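Long-range contact in TRAP dicarboxylate ABC transporter, substrate-binding protein (Roseobacter denitrificans, PDB 4OVQ), which binds beta-D-glucuronate in the periplasm, probably as the solute receptor of a TRAP-type transport system: residues V96-F108 against Y304-V318. Sequence-based numbering, arbitrary orientation.
Sequences VPAANVVSLPFIF and YEAYFEANPDLRPLV
The ring of Y304 presents one face to L104, whose CD2 stands 4.1 Å from the ring centroid and 9° off its normal, a CH-pi contact, while P105 O lies at the ring's edge. Around the Y307 ring, L104 CD1 lies over one face in plain apolar packing and N311 CG over the opposite one, offset toward the rim, and P97 O meets the edge. Both phenols donate to backbone carbonyls from above the carbonyl plane, Y304 OH to P105 O at 2.6 Å and Y307 OH to P97 O at 2.8 Å. A chi1 of 175°, which sets CG opposite the backbone N, carries the Y307 hydroxyl from helix 301-310 to P97. Replacing Y304 by an alanine would probably leave P105 O without this donor and open a gap beside L104 and I107. Farther along, V101 CG2 presses tightly on V318 CG2 (3.4 Å), and L317 CD2 fills in between A98 and V101. A water accepts from both N100 ND2 and N311 ND2, while N100 OD1 is bonded to N171 of the loop before helix 172-180. Two tyrosines thus pair apolar faces with polar edges, fastening helix 301-310 to the 96-108 loop by a hydrogen bond near each end of that loop.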
loop_
_atom_site.group_PDB
_atom_site.type_symbol
_atom_site.label_atom_id
_atom_site.label_comp_id
_atom_site.label_asym_id
_atom_site.label_seq_id
_atom_site.Cartn_x
_atom_site.Cartn_y
_atom_site.Cartn_z
ATOM N N VAL A 96 1.136 1.284 -14.006
ATOM C CA VAL A 96 0.988 -0.113 -14.399
ATOM C C VAL A 96 -0.465 -0.574 -14.305
ATOM O O VAL A 96 -0.956 -0.884 -13.231
ATOM C CB VAL A 96 1.825 -1.054 -13.473
ATOM C CG1 VAL A 96 1.850 -2.469 -14.011
ATOM C CG2 VAL A 96 3.251 -0.559 -13.303
ATOM N N PRO A 97 -1.183 -0.629 -15.440
ATOM C CA PRO A 97 -2.600 -0.959 -15.445
ATOM C C PRO A 97 -2.961 -2.199 -14.653
ATOM O O PRO A 97 -3.963 -2.179 -13.967
ATOM C CB PRO A 97 -2.895 -1.192 -16.936
ATOM C CG PRO A 97 -1.921 -0.330 -17.632
ATOM C CD PRO A 97 -0.667 -0.357 -16.789
ATOM N N ALA A 98 -2.172 -3.268 -14.765
ATOM C CA ALA A 98 -2.528 -4.530 -14.110
ATOM C C ALA A 98 -2.388 -4.350 -12.608
ATOM O O ALA A 98 -3.206 -4.855 -11.847
ATOM C CB ALA A 98 -1.689 -5.699 -14.626
ATOM N N ALA A 99 -1.363 -3.604 -12.178
ATOM C CA ALA A 99 -1.161 -3.385 -10.748
ATOM C C ALA A 99 -2.278 -2.547 -10.191
ATOM O O ALA A 99 -2.642 -2.653 -9.022
ATOM C CB ALA A 99 0.169 -2.712 -10.483
ATOM N N ASN A 100 -2.843 -1.707 -11.044
ATOM C CA ASN A 100 -3.929 -0.845 -10.654
ATOM C C ASN A 100 -5.172 -1.610 -10.175
ATOM O O ASN A 100 -5.980 -1.072 -9.442
ATOM C CB ASN A 100 -4.266 0.087 -11.820
ATOM C CG ASN A 100 -4.737 1.451 -11.371
ATOM O OD1 ASN A 100 -4.449 1.908 -10.267
ATOM N ND2 ASN A 100 -5.439 2.144 -12.259
ATOM N N VAL A 101 -5.305 -2.883 -10.545
ATOM C CA VAL A 101 -6.448 -3.667 -10.108
ATOM C C VAL A 101 -6.566 -3.799 -8.568
ATOM O O VAL A 101 -7.662 -3.879 -8.036
ATOM C CB VAL A 101 -6.493 -5.057 -10.794
ATOM C CG1 VAL A 101 -5.574 -6.041 -10.117
ATOM C CG2 VAL A 101 -7.911 -5.585 -10.798
ATOM N N VAL A 102 -5.445 -3.743 -7.839
ATOM C CA VAL A 102 -5.501 -3.952 -6.391
ATOM C C VAL A 102 -5.939 -2.678 -5.667
ATOM O O VAL A 102 -6.217 -2.709 -4.463
ATOM C CB VAL A 102 -4.157 -4.502 -5.810
ATOM C CG1 VAL A 102 -3.745 -5.767 -6.532
ATOM C CG2 VAL A 102 -3.067 -3.490 -5.879
ATOM N N SER A 103 -6.026 -1.580 -6.422
ATOM C CA SER A 103 -6.458 -0.296 -5.926
ATOM C C SER A 103 -7.988 -0.097 -6.104
ATOM O O SER A 103 -8.538 0.922 -5.707
ATOM C CB SER A 103 -5.647 0.794 -6.612
ATOM O OG SER A 103 -4.300 0.791 -6.109
ATOM N N LEU A 104 -8.666 -1.083 -6.668
ATOM C CA LEU A 104 -10.139 -1.031 -6.724
ATOM C C LEU A 104 -10.751 -1.258 -5.343
ATOM O O LEU A 104 -10.457 -2.237 -4.663
ATOM C CB LEU A 104 -10.682 -2.055 -7.727
ATOM C CG LEU A 104 -10.458 -1.639 -9.182
ATOM C CD1 LEU A 104 -10.591 -2.855 -10.106
ATOM C CD2 LEU A 104 -11.406 -0.506 -9.610
ATOM N N PRO A 105 -11.609 -0.325 -4.905
ATOM C CA PRO A 105 -12.268 -0.453 -3.606
ATOM C C PRO A 105 -13.092 -1.742 -3.519
ATOM O O PRO A 105 -13.757 -2.081 -4.479
ATOM C CB PRO A 105 -13.192 0.769 -3.580
ATOM C CG PRO A 105 -12.500 1.759 -4.421
ATOM C CD PRO A 105 -11.920 0.962 -5.546
ATOM N N PHE A 106 -12.983 -2.438 -2.399
ATOM C CA PHE A 106 -13.796 -3.619 -2.122
ATOM C C PHE A 106 -13.565 -4.774 -3.101
ATOM O O PHE A 106 -14.491 -5.562 -3.356
ATOM C CB PHE A 106 -15.283 -3.227 -2.078
ATOM C CG PHE A 106 -15.610 -2.182 -1.032
ATOM C CD1 PHE A 106 -15.626 -2.509 0.316
ATOM C CD2 PHE A 106 -15.905 -0.880 -1.404
ATOM C CE1 PHE A 106 -15.919 -1.555 1.274
ATOM C CE2 PHE A 106 -16.204 0.074 -0.458
ATOM C CZ PHE A 106 -16.215 -0.266 0.887
ATOM N N ILE A 107 -12.351 -4.907 -3.640
ATOM C CA ILE A 107 -12.072 -6.009 -4.569
ATOM C C ILE A 107 -11.621 -7.303 -3.877
ATOM O O ILE A 107 -11.844 -8.404 -4.392
ATOM C CB ILE A 107 -11.080 -5.613 -5.681
ATOM C CG1 ILE A 107 -11.154 -6.662 -6.805
ATOM C CG2 ILE A 107 -9.671 -5.474 -5.141
ATOM C CD1 ILE A 107 -10.250 -6.375 -7.962
ATOM N N PHE A 108 -11.007 -7.178 -2.710
ATOM C CA PHE A 108 -10.706 -8.340 -1.886
ATOM C C PHE A 108 -11.689 -8.381 -0.719
ATOM O O PHE A 108 -12.184 -7.344 -0.292
ATOM C CB PHE A 108 -9.259 -8.273 -1.389
ATOM C CG PHE A 108 -8.253 -8.106 -2.489
ATOM C CD1 PHE A 108 -8.069 -9.105 -3.437
ATOM C CD2 PHE A 108 -7.488 -6.952 -2.586
ATOM C CE1 PHE A 108 -7.141 -8.957 -4.459
ATOM C CE2 PHE A 108 -6.556 -6.802 -3.599
ATOM C CZ PHE A 108 -6.382 -7.808 -4.537
ATOM N N TYR A 304 -15.266 1.165 -10.803
ATOM C CA TYR A 304 -14.952 -0.100 -11.471
ATOM C C TYR A 304 -15.225 0.028 -12.945
ATOM O O TYR A 304 -14.395 -0.310 -13.794
ATOM C CB TYR A 304 -15.810 -1.237 -10.934
ATOM C CG TYR A 304 -15.275 -1.935 -9.715
ATOM C CD1 TYR A 304 -15.373 -1.357 -8.462
ATOM C CD2 TYR A 304 -14.682 -3.173 -9.811
ATOM C CE1 TYR A 304 -14.901 -1.983 -7.348
ATOM C CE2 TYR A 304 -14.206 -3.816 -8.686
ATOM C CZ TYR A 304 -14.308 -3.212 -7.455
ATOM O OH TYR A 304 -13.834 -3.843 -6.325
ATOM N N GLU A 305 -16.423 0.493 -13.256
ATOM C CA GLU A 305 -16.829 0.652 -14.628
ATOM C C GLU A 305 -15.867 1.585 -15.368
ATOM O O GLU A 305 -15.556 1.375 -16.535
ATOM C CB GLU A 305 -18.264 1.160 -14.646
ATOM C CG GLU A 305 -19.221 0.077 -14.186
ATOM C CD GLU A 305 -19.273 -1.039 -15.200
ATOM O OE1 GLU A 305 -19.055 -0.729 -16.394
ATOM O OE2 GLU A 305 -19.510 -2.205 -14.804
ATOM N N ALA A 306 -15.329 2.560 -14.653
ATOM C CA ALA A 306 -14.405 3.521 -15.266
ATOM C C ALA A 306 -12.967 2.961 -15.432
ATOM O O ALA A 306 -12.198 3.430 -16.278
ATOM C CB ALA A 306 -14.395 4.794 -14.466
ATOM N N TYR A 307 -12.605 1.970 -14.622
ATOM C CA TYR A 307 -11.388 1.203 -14.870
ATOM C C TYR A 307 -11.559 0.258 -16.070
ATOM O O TYR A 307 -10.623 0.028 -16.836
ATOM C CB TYR A 307 -11.021 0.408 -13.622
ATOM C CG TYR A 307 -9.859 -0.516 -13.803
ATOM C CD1 TYR A 307 -8.553 -0.039 -13.663
ATOM C CD2 TYR A 307 -10.042 -1.861 -14.051
ATOM C CE1 TYR A 307 -7.468 -0.873 -13.818
ATOM C CE2 TYR A 307 -8.952 -2.714 -14.217
ATOM C CZ TYR A 307 -7.671 -2.207 -14.100
ATOM O OH TYR A 307 -6.584 -3.033 -14.253
ATOM N N PHE A 308 -12.759 -0.294 -16.215
ATOM C CA PHE A 308 -13.038 -1.226 -17.300
ATOM C C PHE A 308 -12.954 -0.493 -18.630
ATOM O O PHE A 308 -12.480 -1.044 -19.642
ATOM C CB PHE A 308 -14.421 -1.847 -17.123
ATOM C CG PHE A 308 -14.515 -2.811 -15.966
ATOM C CD1 PHE A 308 -13.427 -3.579 -15.598
ATOM C CD2 PHE A 308 -15.698 -2.950 -15.256
ATOM C CE1 PHE A 308 -13.518 -4.462 -14.544
ATOM C CE2 PHE A 308 -15.794 -3.840 -14.200
ATOM C CZ PHE A 308 -14.701 -4.594 -13.842
ATOM N N GLU A 309 -13.425 0.750 -18.628
ATOM C CA GLU A 309 -13.443 1.564 -19.836
ATOM C C GLU A 309 -12.033 1.990 -20.215
ATOM O O GLU A 309 -11.704 2.084 -21.397
ATOM C CB GLU A 309 -14.347 2.789 -19.661
ATOM C CG GLU A 309 -14.394 3.736 -20.880
ATOM C CD GLU A 309 -15.460 3.363 -21.909
ATOM O OE1 GLU A 309 -15.746 2.153 -22.081
ATOM O OE2 GLU A 309 -16.028 4.286 -22.548
ATOM N N ALA A 310 -11.187 2.223 -19.215
ATOM C CA ALA A 310 -9.800 2.609 -19.462
ATOM C C ALA A 310 -8.929 1.399 -19.835
ATOM O O ALA A 310 -7.941 1.543 -20.547
ATOM C CB ALA A 310 -9.226 3.295 -18.222
ATOM N N ASN A 311 -9.336 0.211 -19.378
ATOM C CA ASN A 311 -8.525 -1.004 -19.470
ATOM C C ASN A 311 -9.391 -2.218 -19.801
ATOM O O ASN A 311 -9.526 -3.137 -18.993
ATOM C CB ASN A 311 -7.787 -1.276 -18.146
ATOM C CG ASN A 311 -6.985 -0.093 -17.662
ATOM O OD1 ASN A 311 -5.905 0.176 -18.168
ATOM N ND2 ASN A 311 -7.506 0.616 -16.665
ATOM N N PRO A 312 -9.997 -2.227 -20.998
ATOM C CA PRO A 312 -10.907 -3.313 -21.403
ATOM C C PRO A 312 -10.281 -4.694 -21.261
ATOM O O PRO A 312 -10.948 -5.644 -20.843
ATOM C CB PRO A 312 -11.196 -3.015 -22.877
ATOM C CG PRO A 312 -10.757 -1.608 -23.111
ATOM C CD PRO A 312 -9.730 -1.266 -22.079
ATOM N N ASP A 313 -9.003 -4.789 -21.605
ATOM C CA ASP A 313 -8.257 -6.039 -21.541
ATOM C C ASP A 313 -8.147 -6.627 -20.148
ATOM O O ASP A 313 -7.812 -7.805 -19.989
ATOM C CB ASP A 313 -6.836 -5.810 -22.033
ATOM C CG ASP A 313 -6.768 -5.539 -23.508
ATOM O OD1 ASP A 313 -7.766 -5.820 -24.209
ATOM O OD2 ASP A 313 -5.704 -5.061 -23.969
ATOM N N LEU A 314 -8.386 -5.803 -19.135
ATOM C CA LEU A 314 -8.127 -6.214 -17.775
ATOM C C LEU A 314 -9.406 -6.531 -17.010
ATOM O O LEU A 314 -9.365 -6.872 -15.831
ATOM C CB LEU A 314 -7.286 -5.136 -17.086
ATOM C CG LEU A 314 -5.753 -5.213 -17.243
ATOM C CD1 LEU A 314 -5.304 -5.640 -18.611
ATOM C CD2 LEU A 314 -5.096 -3.870 -16.906
ATOM N N ARG A 315 -10.546 -6.486 -17.694
ATOM C CA ARG A 315 -11.799 -6.904 -17.067
ATOM C C ARG A 315 -11.690 -8.330 -16.509
ATOM O O ARG A 315 -12.108 -8.598 -15.370
ATOM C CB ARG A 315 -12.960 -6.814 -18.060
ATOM C CG ARG A 315 -14.304 -7.058 -17.419
ATOM C CD ARG A 315 -15.395 -7.132 -18.480
ATOM N NE ARG A 315 -15.746 -5.791 -18.915
ATOM C CZ ARG A 315 -16.657 -5.034 -18.315
ATOM N NH1 ARG A 315 -17.318 -5.498 -17.261
ATOM N NH2 ARG A 315 -16.898 -3.810 -18.758
ATOM N N PRO A 316 -11.123 -9.257 -17.309
ATOM C CA PRO A 316 -10.909 -10.639 -16.862
ATOM C C PRO A 316 -9.991 -10.757 -15.647
ATOM O O PRO A 316 -10.159 -11.700 -14.883
ATOM C CB PRO A 316 -10.274 -11.321 -18.083
ATOM C CG PRO A 316 -10.554 -10.420 -19.240
ATOM C CD PRO A 316 -10.606 -9.038 -18.668
ATOM N N LEU A 317 -9.058 -9.826 -15.448
ATOM C CA LEU A 317 -8.217 -9.847 -14.246
ATOM C C LEU A 317 -9.097 -9.573 -13.030
ATOM O O LEU A 317 -8.988 -10.229 -11.983
ATOM C CB LEU A 317 -7.094 -8.805 -14.340
ATOM C CG LEU A 317 -6.078 -8.712 -13.198
ATOM C CD1 LEU A 317 -5.383 -10.019 -12.970
ATOM C CD2 LEU A 317 -5.058 -7.633 -13.547
ATOM N N VAL A 318 -9.981 -8.595 -13.179
ATOM C CA VAL A 318 -10.896 -8.233 -12.106
ATOM C C VAL A 318 -11.824 -9.394 -11.766
ATOM O O VAL A 318 -11.994 -9.724 -10.597
ATOM C CB VAL A 318 -11.706 -6.984 -12.471
ATOM C CG1 VAL A 318 -12.694 -6.665 -11.378
ATOM C CG2 VAL A 318 -10.756 -5.795 -12.681
HETATM O O HOH W 1 -5.425 1.988 -15.195
#